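PDB 1N1Q: DNA protection during starvation protein from Brevibacillus brevis, which probably binds and condenses DNA in stationary phase and shields it from oxidative damage by oxidising and storing iron inside a hollow shell of twelve subunits. Local coordinates for residues A[13-18]-A[108-113]; A[28-33]-A[44-49]; A[102-107]-A[135-140]. All coordinates share one frame; numbering follows the deposited sequence.

Contact 1: residues A[13-18]-A[108-113]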
loop_
_atom_site.group_PDB
_atom_site.type_symbol
_atom_site.label_atom_id
_atom_site.label_comp_id
_atom_site.label_asym_id
_atom_site.label_seq_id
_atom_site.Cartn_x
_atom_site.Cartn_y
_atom_site.Cartn_z
ATOM N N LEU A 13 -28.493 -17.404 7.966
ATOM C CA LEU A 13 -27.634 -16.353 7.439
ATOM C C LEU A 13 -26.353 -16.990 6.890
ATOM O O LEU A 13 -25.924 -16.681 5.782
ATOM C CB LEU A 13 -27.296 -15.355 8.555
ATOM C CG LEU A 13 -27.714 -13.878 8.424
ATOM C CD1 LEU A 13 -28.913 -13.727 7.509
ATOM C CD2 LEU A 13 -28.009 -13.328 9.809
ATOM N N ASN A 14 -25.752 -17.881 7.670
ATOM C CA ASN A 14 -24.518 -18.548 7.255
ATOM C C ASN A 14 -24.705 -19.408 6.013
ATOM O O ASN A 14 -23.759 -19.650 5.267
ATOM C CB ASN A 14 -23.943 -19.394 8.401
ATOM C CG ASN A 14 -23.034 -18.586 9.317
ATOM O OD1 ASN A 14 -22.316 -17.702 8.855
ATOM N ND2 ASN A 14 -23.040 -18.900 10.612
ATOM N N ARG A 15 -25.929 -19.869 5.795
ATOM C CA ARG A 15 -26.244 -20.680 4.626
ATOM C C ARG A 15 -26.027 -19.808 3.391
ATOM O O ARG A 15 -25.528 -20.266 2.367
ATOM C CB ARG A 15 -27.696 -21.130 4.691
ATOM C CG ARG A 15 -27.964 -22.490 4.084
ATOM C CD ARG A 15 -28.153 -22.433 2.582
ATOM N NE ARG A 15 -29.075 -23.482 2.155
ATOM C CZ ARG A 15 -30.338 -23.565 2.567
ATOM N NH1 ARG A 15 -30.826 -22.659 3.410
ATOM N NH2 ARG A 15 -31.113 -24.559 2.152
ATOM N N GLN A 16 -26.408 -18.539 3.499
ATOM C CA GLN A 16 -26.247 -17.613 2.390
ATOM C C GLN A 16 -24.803 -17.138 2.279
ATOM O O GLN A 16 -24.330 -16.804 1.196
ATOM C CB GLN A 16 -27.207 -16.434 2.543
ATOM C CG GLN A 16 -28.668 -16.852 2.508
ATOM C CD GLN A 16 -28.965 -17.836 1.383
ATOM O OE1 GLN A 16 -28.587 -17.610 0.232
ATOM N NE2 GLN A 16 -29.642 -18.933 1.713
ATOM N N VAL A 17 -24.106 -17.099 3.409
ATOM C CA VAL A 17 -22.700 -16.719 3.402
ATOM C C VAL A 17 -22.003 -17.790 2.573
ATOM O O VAL A 17 -21.198 -17.484 1.701
ATOM C CB VAL A 17 -22.088 -16.716 4.831
ATOM C CG1 VAL A 17 -20.563 -16.653 4.742
ATOM C CG2 VAL A 17 -22.603 -15.517 5.626
ATOM N N ALA A 18 -22.350 -19.050 2.837
ATOM C CA ALA A 18 -21.753 -20.168 2.118
ATOM C C ALA A 18 -22.099 -20.099 0.631
ATOM O O ALA A 18 -21.236 -20.313 -0.225
ATOM C CB ALA A 18 -22.237 -21.491 2.711
ATOM N N VAL A 108 -33.639 -16.889 -4.360
ATOM C CA VAL A 108 -34.836 -16.098 -4.065
ATOM C C VAL A 108 -35.767 -16.923 -3.180
ATOM O O VAL A 108 -36.328 -16.417 -2.208
ATOM C CB VAL A 108 -35.585 -15.691 -5.358
ATOM C CG1 VAL A 108 -37.016 -15.249 -5.030
ATOM C CG2 VAL A 108 -34.848 -14.542 -6.037
ATOM N N GLY A 109 -35.913 -18.200 -3.519
ATOM C CA GLY A 109 -36.761 -19.078 -2.734
ATOM C C GLY A 109 -36.222 -19.251 -1.325
ATOM O O GLY A 109 -36.981 -19.214 -0.355
ATOM N N GLU A 110 -34.911 -19.442 -1.206
ATOM C CA GLU A 110 -34.293 -19.615 0.102
ATOM C C GLU A 110 -34.368 -18.327 0.909
ATOM O O GLU A 110 -34.550 -18.360 2.128
ATOM C CB GLU A 110 -32.830 -20.056 -0.043
ATOM C CG GLU A 110 -32.656 -21.419 -0.705
ATOM C CD GLU A 110 -31.222 -21.923 -0.665
ATOM O OE1 GLU A 110 -30.314 -21.147 -0.299
ATOM O OE2 GLU A 110 -30.999 -23.099 -1.014
ATOM N N LEU A 111 -34.230 -17.191 0.233
ATOM C CA LEU A 111 -34.283 -15.907 0.923
ATOM C C LEU A 111 -35.670 -15.670 1.516
ATOM O O LEU A 111 -35.801 -15.122 2.609
ATOM C CB LEU A 111 -33.887 -14.775 -0.031
ATOM C CG LEU A 111 -32.370 -14.691 -0.305
ATOM C CD1 LEU A 111 -32.099 -13.723 -1.453
ATOM C CD2 LEU A 111 -31.641 -14.254 0.967
ATOM N N LYS A 112 -36.707 -16.098 0.802
ATOM C CA LYS A 112 -38.070 -15.934 1.307
ATOM C C LYS A 112 -38.248 -16.747 2.590
ATOM O O LYS A 112 -38.832 -16.275 3.562
ATOM C CB LYS A 112 -39.095 -16.389 0.261
ATOM C CG LYS A 112 -39.214 -15.469 -0.951
ATOM C CD LYS A 112 -40.193 -16.033 -1.960
ATOM C CE LYS A 112 -40.267 -15.164 -3.208
ATOM N NZ LYS A 112 -41.075 -15.808 -4.281
ATOM N N VAL A 113 -37.738 -17.974 2.589
ATOM C CA VAL A 113 -37.838 -18.834 3.763
ATOM C C VAL A 113 -37.059 -18.256 4.947
ATOM O O VAL A 113 -37.565 -18.209 6.067
ATOM C CB VAL A 113 -37.300 -20.257 3.458
ATOM C CG1 VAL A 113 -37.101 -21.041 4.758
ATOM C CG2 VAL A 113 -38.276 -20.998 2.551
#
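R15 turns one face of its guanidinium to the carboxylate of E110. OE2 of E110 stands 3.5 Å from NH2 of R15, well out of the guanidinium plane and toward its rim, and the two planes are 30° apart. No N-H points at the oxygen, so this salt bridge works through charge alone; bends at chi2 and chi3 bring the arginine chain across the glutamate at about a right angle. Segments 13-18 and 108-113 belong to helices 4-33 and 93-120, two antiparallel members of the four-helix bundle that defines the ferritin-like fold, with local axes 10.9 Å apart. One residue on, Q16 supplies the directional bond: its NE2 donates to OE1 of E110 at 3.1 Å, almost straight at 175°, and reaches that oxygen on the anti side of the carboxylate. CG of Q16 is anti to its carbonyl carbon (chi1 -63°) and the chain turns again at chi2, which carries the amide over to E110. OE1 of Q16 accepts from N19, and OE2 of E110 is hydrogen-bonded to S83, so both oxygens of the glutamate are engaged. CG of Q16 also rests 4.2 Å from CD2 of L111.

Contact 2: residues A[28-33]-A[44-49]. With FEO (mu-oxo-diiron), chain F.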
loop_
_atom_site.group_PDB
_atom_site.type_symbol
_atom_site.label_atom_id
_atom_site.label_comp_id
_atom_site.label_asym_id
_atom_site.label_seq_id
_atom_site.Cartn_x
_atom_site.Cartn_y
_atom_site.Cartn_z
ATOM N N HIS A 28 -16.615 -15.876 -11.088
ATOM C CA HIS A 28 -15.267 -15.631 -11.604
ATOM C C HIS A 28 -15.037 -16.660 -12.702
ATOM O O HIS A 28 -14.466 -16.360 -13.745
ATOM C CB HIS A 28 -14.216 -15.821 -10.498
ATOM C CG HIS A 28 -13.848 -14.553 -9.791
ATOM N ND1 HIS A 28 -12.928 -13.658 -10.294
ATOM C CD2 HIS A 28 -14.281 -14.027 -8.620
ATOM C CE1 HIS A 28 -12.805 -12.639 -9.463
ATOM N NE2 HIS A 28 -13.614 -12.838 -8.439
ATOM N N ASN A 29 -15.505 -17.879 -12.455
ATOM C CA ASN A 29 -15.360 -18.969 -13.419
ATOM C C ASN A 29 -15.975 -18.564 -14.752
ATOM O O ASN A 29 -15.350 -18.690 -15.799
ATOM C CB ASN A 29 -16.045 -20.237 -12.897
ATOM C CG ASN A 29 -15.800 -21.445 -13.784
ATOM O OD1 ASN A 29 -16.108 -21.428 -14.975
ATOM N ND2 ASN A 29 -15.245 -22.507 -13.202
ATOM N N PHE A 30 -17.202 -18.063 -14.702
ATOM C CA PHE A 30 -17.903 -17.631 -15.901
ATOM C C PHE A 30 -17.239 -16.392 -16.514
ATOM O O PHE A 30 -17.144 -16.256 -17.743
ATOM C CB PHE A 30 -19.372 -17.356 -15.561
ATOM C CG PHE A 30 -20.140 -18.588 -15.141
ATOM C CD1 PHE A 30 -21.432 -18.488 -14.628
ATOM C CD2 PHE A 30 -19.574 -19.855 -15.271
ATOM C CE1 PHE A 30 -22.148 -19.628 -14.250
ATOM C CE2 PHE A 30 -20.279 -21.000 -14.899
ATOM C CZ PHE A 30 -21.570 -20.887 -14.388
ATOM N N HIS A 31 -16.771 -15.499 -15.647
ATOM C CA HIS A 31 -16.090 -14.272 -16.065
ATOM C C HIS A 31 -14.874 -14.645 -16.912
ATOM O O HIS A 31 -14.604 -14.041 -17.951
ATOM C CB HIS A 31 -15.648 -13.520 -14.808
ATOM C CG HIS A 31 -14.787 -12.318 -15.064
ATOM N ND1 HIS A 31 -15.284 -11.125 -15.547
ATOM C CD2 HIS A 31 -13.468 -12.108 -14.836
ATOM C CE1 HIS A 31 -14.312 -10.233 -15.599
ATOM N NE2 HIS A 31 -13.199 -10.804 -15.174
ATOM N N TRP A 32 -14.164 -15.674 -16.459
ATOM C CA TRP A 32 -12.958 -16.147 -17.127
ATOM C C TRP A 32 -13.167 -17.022 -18.361
ATOM O O TRP A 32 -12.539 -16.818 -19.390
ATOM C CB TRP A 32 -12.088 -16.946 -16.148
ATOM C CG TRP A 32 -11.607 -16.173 -14.959
ATOM C CD1 TRP A 32 -11.240 -14.858 -14.934
ATOM C CD2 TRP A 32 -11.396 -16.676 -13.632
ATOM N NE1 TRP A 32 -10.815 -14.508 -13.678
ATOM C CE2 TRP A 32 -10.899 -15.604 -12.856
ATOM C CE3 TRP A 32 -11.578 -17.927 -13.023
ATOM C CZ2 TRP A 32 -10.577 -15.742 -11.498
ATOM C CZ3 TRP A 32 -11.262 -18.067 -11.670
ATOM C CH2 TRP A 32 -10.766 -16.976 -10.923
ATOM N N ASN A 33 -14.058 -17.996 -18.253
ATOM C CA ASN A 33 -14.281 -18.950 -19.331
ATOM C C ASN A 33 -15.321 -18.655 -20.403
ATOM O O ASN A 33 -15.388 -19.380 -21.405
ATOM C CB ASN A 33 -14.560 -20.328 -18.724
ATOM C CG ASN A 33 -13.411 -20.826 -17.872
ATOM O OD1 ASN A 33 -12.272 -20.896 -18.329
ATOM N ND2 ASN A 33 -13.703 -21.175 -16.629
ATOM N N GLU A 44 -18.068 -8.685 -18.657
ATOM C CA GLU A 44 -18.352 -7.520 -17.828
ATOM C C GLU A 44 -19.479 -7.797 -16.834
ATOM O O GLU A 44 -19.380 -7.443 -15.656
ATOM C CB GLU A 44 -18.719 -6.322 -18.712
ATOM C CG GLU A 44 -19.128 -5.078 -17.940
ATOM C CD GLU A 44 -19.445 -3.898 -18.843
ATOM O OE1 GLU A 44 -20.388 -4.008 -19.651
ATOM O OE2 GLU A 44 -18.742 -2.871 -18.740
ATOM N N LYS A 45 -20.551 -8.430 -17.304
ATOM C CA LYS A 45 -21.692 -8.736 -16.443
ATOM C C LYS A 45 -21.274 -9.590 -15.250
ATOM O O LYS A 45 -21.635 -9.314 -14.103
ATOM C CB LYS A 45 -22.769 -9.499 -17.220
ATOM C CG LYS A 45 -24.095 -9.574 -16.477
ATOM C CD LYS A 45 -24.841 -8.259 -16.649
ATOM C CE LYS A 45 -25.360 -7.716 -15.341
ATOM N NZ LYS A 45 -26.016 -6.400 -15.571
ATOM N N PHE A 46 -20.517 -10.642 -15.528
ATOM C CA PHE A 46 -20.065 -11.533 -14.474
ATOM C C PHE A 46 -19.169 -10.833 -13.449
ATOM O O PHE A 46 -19.177 -11.197 -12.272
ATOM C CB PHE A 46 -19.381 -12.750 -15.099
ATOM C CG PHE A 46 -20.331 -13.642 -15.879
ATOM C CD1 PHE A 46 -19.947 -14.216 -17.085
ATOM C CD2 PHE A 46 -21.613 -13.893 -15.405
ATOM C CE1 PHE A 46 -20.824 -15.025 -17.806
ATOM C CE2 PHE A 46 -22.499 -14.702 -16.118
ATOM C CZ PHE A 46 -22.106 -15.270 -17.322
ATOM N N GLU A 47 -18.407 -9.829 -13.877
ATOM C CA GLU A 47 -17.570 -9.094 -12.925
ATOM C C GLU A 47 -18.502 -8.292 -12.010
ATOM O O GLU A 47 -18.312 -8.243 -10.798
ATOM C CB GLU A 47 -16.604 -8.132 -13.625
ATOM C CG GLU A 47 -16.020 -7.100 -12.645
ATOM C CD GLU A 47 -14.991 -6.174 -13.266
ATOM O OE1 GLU A 47 -15.076 -5.899 -14.478
ATOM O OE2 GLU A 47 -14.099 -5.708 -12.529
ATOM N N GLU A 48 -19.503 -7.658 -12.612
ATOM C CA GLU A 48 -20.481 -6.877 -11.868
ATOM C C GLU A 48 -21.102 -7.765 -10.786
ATOM O O GLU A 48 -21.251 -7.358 -9.630
ATOM C CB GLU A 48 -21.586 -6.388 -12.814
ATOM C CG GLU A 48 -22.725 -5.630 -12.129
ATOM C CD GLU A 48 -23.930 -5.422 -13.046
ATOM O OE1 GLU A 48 -23.758 -5.418 -14.288
ATOM O OE2 GLU A 48 -25.051 -5.245 -12.530
ATOM N N LEU A 49 -21.450 -8.989 -11.174
ATOM C CA LEU A 49 -22.072 -9.933 -10.253
ATOM C C LEU A 49 -21.136 -10.473 -9.166
ATOM O O LEU A 49 -21.551 -10.605 -8.017
ATOM C CB LEU A 49 -22.720 -11.088 -11.036
ATOM C CG LEU A 49 -23.879 -10.663 -11.958
ATOM C CD1 LEU A 49 -24.409 -11.863 -12.728
ATOM C CD2 LEU A 49 -24.992 -10.023 -11.131
HETATM FE FE1 FEO F . -11.181 -10.093 -14.746
HETATM FE FE2 FEO F . -10.413 -7.580 -16.770
HETATM O O FEO F . -11.485 -8.196 -15.144
HETATM O O HOH W 1 -10.044 -8.850 -18.477
#
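F46 turns one face of its ring to F30, whose CB sits 3.6 Å from the F46 ring centroid and 15° off the normal, a CH-pi contact. The F30 ring then presents its edge to the same phenyl, with centroids 5.6 Å apart and planes at 59°, a tilted edge-to-face pair. F46 also passes close to the backbone of helix 4-33: its CD1 is 3.5 Å from the carbonyl C of F30, and its CB is 3.8 Å from CB of H31. The two antiparallel helices approach closely here, their local axes 8.2 Å apart. M96 of helix 93-120 touches both phenylalanines.

Next along helix 39-66, E47 runs alongside H31 and points the same way, its CB 3.7 Å from CE1 of the imidazole. The histidine CG is anti to the backbone N (chi1 173°), which directs the ring away from F46 and toward the di-iron group. There NE2 of H31 binds the iron FE1 at 2.2 Å, while the bridging O lies at the ring edge, near its plane. ND1 is hydrogen-bonded to the carbonyl oxygen of H43, which fixes the rotation of the ring. D58 and E62 of a neighbouring subunit bind the same iron, so the ferroxidase centre is shared across a subunit interface. Because a carbonyl can only accept, ND1 is probably the protonated nitrogen, which leaves NE2 to the iron; a backbone acceptor behind a metal-bound histidine would probably make it a somewhat stronger donor.

Contact 3: residues A[102-107]-A[135-140]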
loop_
_atom_site.group_PDB
_atom_site.type_symbol
_atom_site.label_atom_id
_atom_site.label_comp_id
_atom_site.label_asym_id
_atom_site.label_seq_id
_atom_site.Cartn_x
_atom_site.Cartn_y
_atom_site.Cartn_z
ATOM N N ASN A 102 -30.799 -19.951 -12.819
ATOM C CA ASN A 102 -31.212 -21.051 -11.953
ATOM C C ASN A 102 -30.778 -20.812 -10.509
ATOM O O ASN A 102 -31.566 -20.978 -9.584
ATOM C CB ASN A 102 -30.628 -22.386 -12.427
ATOM C CG ASN A 102 -31.208 -22.841 -13.748
ATOM O OD1 ASN A 102 -32.301 -22.426 -14.136
ATOM N ND2 ASN A 102 -30.483 -23.709 -14.444
ATOM N N ASP A 103 -29.520 -20.424 -10.319
ATOM C CA ASP A 103 -29.002 -20.175 -8.978
ATOM C C ASP A 103 -29.737 -19.031 -8.282
ATOM O O ASP A 103 -30.156 -19.158 -7.125
ATOM C CB ASP A 103 -27.501 -19.873 -9.037
ATOM C CG ASP A 103 -26.677 -21.093 -9.418
ATOM O OD1 ASP A 103 -27.237 -22.205 -9.453
ATOM O OD2 ASP A 103 -25.473 -20.934 -9.675
ATOM N N PHE A 104 -29.887 -17.909 -8.979
ATOM C CA PHE A 104 -30.581 -16.766 -8.390
ATOM C C PHE A 104 -32.027 -17.116 -8.047
ATOM O O PHE A 104 -32.557 -16.676 -7.029
ATOM C CB PHE A 104 -30.544 -15.567 -9.339
ATOM C CG PHE A 104 -29.223 -14.834 -9.356
ATOM C CD1 PHE A 104 -29.087 -13.641 -10.069
ATOM C CD2 PHE A 104 -28.123 -15.318 -8.652
ATOM C CE1 PHE A 104 -27.877 -12.947 -10.082
ATOM C CE2 PHE A 104 -26.908 -14.628 -8.661
ATOM C CZ PHE A 104 -26.783 -13.448 -9.369
ATOM N N VAL A 105 -32.664 -17.911 -8.895
ATOM C CA VAL A 105 -34.039 -18.316 -8.638
ATOM C C VAL A 105 -34.087 -19.163 -7.364
ATOM O O VAL A 105 -34.986 -19.003 -6.541
ATOM C CB VAL A 105 -34.626 -19.120 -9.825
ATOM C CG1 VAL A 105 -36.012 -19.663 -9.469
ATOM C CG2 VAL A 105 -34.728 -18.228 -11.045
ATOM N N ASP A 106 -33.106 -20.049 -7.205
ATOM C CA ASP A 106 -33.037 -20.898 -6.026
ATOM C C ASP A 106 -32.838 -20.019 -4.783
ATOM O O ASP A 106 -33.526 -20.188 -3.772
ATOM C CB ASP A 106 -31.885 -21.893 -6.179
ATOM C CG ASP A 106 -31.933 -23.009 -5.150
ATOM O OD1 ASP A 106 -33.048 -23.389 -4.750
ATOM O OD2 ASP A 106 -30.856 -23.513 -4.776
ATOM N N LEU A 107 -31.915 -19.066 -4.869
ATOM C CA LEU A 107 -31.649 -18.161 -3.757
ATOM C C LEU A 107 -32.867 -17.330 -3.372
ATOM O O LEU A 107 -33.105 -17.079 -2.192
ATOM C CB LEU A 107 -30.483 -17.225 -4.086
ATOM C CG LEU A 107 -29.117 -17.880 -4.309
ATOM C CD1 LEU A 107 -28.055 -16.794 -4.402
ATOM C CD2 LEU A 107 -28.799 -18.840 -3.163
ATOM N N ALA A 135 -34.462 -8.656 -3.654
ATOM C CA ALA A 135 -34.964 -7.702 -4.636
ATOM C C ALA A 135 -33.973 -7.553 -5.788
ATOM O O ALA A 135 -34.369 -7.489 -6.958
ATOM C CB ALA A 135 -35.213 -6.333 -3.965
ATOM N N GLY A 136 -32.686 -7.498 -5.453
ATOM C CA GLY A 136 -31.660 -7.350 -6.468
ATOM C C GLY A 136 -31.589 -8.552 -7.391
ATOM O O GLY A 136 -31.406 -8.401 -8.607
ATOM N N LEU A 137 -31.725 -9.749 -6.821
ATOM C CA LEU A 137 -31.678 -10.973 -7.617
ATOM C C LEU A 137 -32.862 -11.056 -8.570
ATOM O O LEU A 137 -32.713 -11.463 -9.728
ATOM C CB LEU A 137 -31.671 -12.207 -6.709
ATOM C CG LEU A 137 -30.456 -12.367 -5.783
ATOM C CD1 LEU A 137 -30.542 -13.693 -5.054
ATOM C CD2 LEU A 137 -29.175 -12.289 -6.599
ATOM N N GLU A 138 -34.040 -10.677 -8.085
ATOM C CA GLU A 138 -35.231 -10.717 -8.919
ATOM C C GLU A 138 -35.060 -9.809 -10.137
ATOM O O GLU A 138 -35.508 -10.133 -11.227
ATOM C CB GLU A 138 -36.465 -10.324 -8.098
ATOM C CG GLU A 138 -36.850 -11.380 -7.057
ATOM C CD GLU A 138 -38.048 -10.989 -6.214
ATOM O OE1 GLU A 138 -38.604 -9.895 -6.425
ATOM O OE2 GLU A 138 -38.446 -11.782 -5.333
ATOM N N LYS A 139 -34.393 -8.680 -9.955
ATOM C CA LYS A 139 -34.169 -7.760 -11.058
ATOM C C LYS A 139 -33.171 -8.374 -12.037
ATOM O O LYS A 139 -33.373 -8.323 -13.249
ATOM C CB LYS A 139 -33.650 -6.418 -10.539
ATOM C CG LYS A 139 -33.410 -5.397 -11.638
ATOM C CD LYS A 139 -33.033 -4.044 -11.055
ATOM C CE LYS A 139 -32.700 -3.048 -12.171
ATOM N NZ LYS A 139 -32.378 -1.698 -11.626
ATOM N N HIS A 140 -32.099 -8.962 -11.506
ATOM C CA HIS A 140 -31.102 -9.614 -12.351
ATOM C C HIS A 140 -31.748 -10.745 -13.131
ATOM O O HIS A 140 -31.433 -10.957 -14.305
ATOM C CB HIS A 140 -29.953 -10.193 -11.516
ATOM C CG HIS A 140 -28.960 -9.173 -11.054
ATOM N ND1 HIS A 140 -28.378 -8.260 -11.909
ATOM C CD2 HIS A 140 -28.411 -8.951 -9.836
ATOM C CE1 HIS A 140 -27.511 -7.521 -11.236
ATOM N NE2 HIS A 140 -27.512 -7.922 -9.975
#
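F104 carries a methyl group of L137 squarely on one face of its ring: CD2 of L137 is 3.5 Å from the ring centroid and only 3° off the normal. All six ring carbons are therefore nearly equidistant from that methyl, the nearest being CD1 of F104 at 3.7 Å. This is a CH-pi contact centred on the face, with the two side chains crossing at about a right angle. H140 meets the same ring in another way. Its CB approaches the edge, near the ring plane, 3.7 Å from CE1 of F104, while the imidazole lies oblique to the phenyl, their planes 44° apart. The phenyl is thus held against one methyl on its face and one methylene at its rim, and an alanine in place of F104 would probably leave CD2 of L137 and CB of H140 without their apolar mate and open a gap between the helices.

The other branch of L137 serves a second partner: CD1 packs 3.7 Å from CB of L107, one turn further along helix 93-120. CG of L137 lies anti to the carbonyl carbon (chi1 -64°), and from there its branches part, CD2 to F104 and CD1 to L107. The polar end of H140 is turned to helix 39-66, where NE2 is hydrogen-bonded to E52.

The pairing joins helices 93-120 and 124-148, consecutive antiparallel members of the four-helix bundle whose local axes lie 9.4 Å apart. L107 reaches on to Q16, N19, W20 and L23 of helix 4-33, and H140 packs on E48 and L49 of helix 39-66, so the cluster touches both remaining long helices of this all-helical subunit.

Overall arrangement
All three contacts lie in one four-helix bundle. Contacts 1 and 2 both use helix 4-33, but their centres are 22 Å apart and their nearest atoms about 11 Å apart. Contact 3 bridges them: its centre is 11 Å from that of contact 1, where CD2 of L107 lies 3.6 Å from OE1 of Q16 and CD1 of L111 meets CD1 of L137 at 3.9 Å, and 16 Å from that of contact 2, where CD2 of L49 lies 3.5 Å from NE2 of H140. Contact 2 alone reaches the di-iron group, through H31, whose iron is shared with a neighbouring subunit; contacts 1 and 3 lie away from the iron-binding residues.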